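Local structure of Two-component response regulator (Geobacillus stearothermophilus, 6SWI) at residues Ser27-Glu30 with Ser35-Tyr38. The protein probably binds DNA as a response regulator and thereby helps to control arabinan-utilization genes. Numbering follows the deposited sequence.
Sequences SVAE and SPVY
Ala29 and Pro36 bring two backbones together where a short turn leads from helix 25-32 to helix 36-47, their CA atoms 5.2 Å apart. Two helices joined by a turn this short, inside a helix-turn-helix domain, form the tight corner of that motif, with the later helix in the place of the recognition helix that, in relatives, reads the DNA. No hydrogen bond links the two segments, so what joins them is van der Waals contact. The methyl of Ala29 points at the start of the second helix and sits squarely over the middle of one face of the proline ring, with Ala29 CB 3.7 Å from Pro36 CA and 3.9 Å from Pro36 CG. Val34 of the turn and Leu39, one helical turn further on, also touch this methyl; Leu39 meets Val28 as well, which reaches across to Tyr13 of helix 5-17. On the outer side, Glu30 starts off away from the second helix, but its chain folds back, leaving Glu30 OE1 4.3 Å from Pro36 CG in a loose contact at the exposed margin. Pro36 suits the first turn of a helix, where its missing N-H costs no helical bond. Ser35, the N-cap, receives the amides of that turn: its hydroxyl stands anti to its own N (chi1 159°), accepts a weak, strongly bent bond from Val37 N, and is truly capped onto the helix by a nearly straight one (174°) from Tyr38 N to Ser35 OG, 3.1 Å long.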
loop_
_atom_site.group_PDB
_atom_site.type_symbol
_atom_site.label_atom_id
_atom_site.label_comp_id
_atom_site.label_asym_id
_atom_site.label_seq_id
_atom_site.Cartn_x
_atom_site.Cartn_y
_atom_site.Cartn_z
ATOM N N SER A 27 12.045 -6.479 10.930
ATOM C CA SER A 27 11.339 -7.755 10.987
ATOM C C SER A 27 11.533 -8.590 9.717
ATOM O O SER A 27 11.580 -9.826 9.788
ATOM C CB SER A 27 9.868 -7.502 11.324
ATOM O OG SER A 27 9.159 -7.162 10.154
ATOM N N VAL A 28 11.641 -7.944 8.553
ATOM C CA VAL A 28 11.937 -8.676 7.326
ATOM C C VAL A 28 13.376 -9.167 7.334
ATOM O O VAL A 28 13.668 -10.292 6.910
ATOM C CB VAL A 28 11.630 -7.809 6.090
ATOM C CG1 VAL A 28 12.054 -8.509 4.806
ATOM C CG2 VAL A 28 10.153 -7.466 6.045
ATOM N N ALA A 29 14.297 -8.337 7.828
ATOM C CA ALA A 29 15.674 -8.793 7.974
ATOM C C ALA A 29 15.762 -10.030 8.868
ATOM O O ALA A 29 16.606 -10.903 8.630
ATOM C CB ALA A 29 16.565 -7.656 8.480
ATOM N N GLU A 30 14.891 -10.140 9.882
ATOM C CA GLU A 30 14.850 -11.365 10.685
ATOM C C GLU A 30 14.359 -12.552 9.863
ATOM O O GLU A 30 14.930 -13.647 9.937
ATOM C CB GLU A 30 13.973 -11.212 11.932
ATOM C CG GLU A 30 13.984 -9.875 12.632
ATOM C CD GLU A 30 15.350 -9.469 13.137
ATOM O OE1 GLU A 30 15.995 -8.620 12.485
ATOM O OE2 GLU A 30 15.775 -9.988 14.191
ATOM N N SER A 35 21.526 -8.791 8.177
ATOM C CA SER A 35 21.652 -7.486 8.804
ATOM C C SER A 35 20.581 -6.534 8.287
ATOM O O SER A 35 20.412 -6.407 7.071
ATOM C CB SER A 35 23.010 -6.907 8.441
ATOM O OG SER A 35 22.992 -5.505 8.613
ATOM N N PRO A 36 19.866 -5.827 9.167
ATOM C CA PRO A 36 18.923 -4.811 8.675
ATOM C C PRO A 36 19.584 -3.688 7.900
ATOM O O PRO A 36 18.971 -3.132 6.980
ATOM C CB PRO A 36 18.256 -4.301 9.960
ATOM C CG PRO A 36 18.473 -5.385 10.974
ATOM C CD PRO A 36 19.763 -6.042 10.623
ATOM N N VAL A 37 20.828 -3.334 8.237
ATOM C CA VAL A 37 21.521 -2.295 7.487
ATOM C C VAL A 37 21.817 -2.773 6.073
ATOM O O VAL A 37 21.584 -2.053 5.098
ATOM C CB VAL A 37 22.793 -1.848 8.228
ATOM C CG1 VAL A 37 23.529 -0.793 7.420
ATOM C CG2 VAL A 37 22.436 -1.311 9.612
ATOM N N TYR A 38 22.331 -3.999 5.936
ATOM C CA TYR A 38 22.556 -4.560 4.608
ATOM C C TYR A 38 21.270 -4.573 3.793
ATOM O O TYR A 38 21.246 -4.147 2.633
ATOM C CB TYR A 38 23.110 -5.979 4.735
ATOM C CG TYR A 38 23.415 -6.608 3.400
ATOM C CD1 TYR A 38 24.555 -6.238 2.681
ATOM C CD2 TYR A 38 22.572 -7.553 2.843
ATOM C CE1 TYR A 38 24.848 -6.803 1.442
ATOM C CE2 TYR A 38 22.853 -8.124 1.602
ATOM C CZ TYR A 38 23.993 -7.746 0.911
ATOM O OH TYR A 38 24.276 -8.313 -0.315
#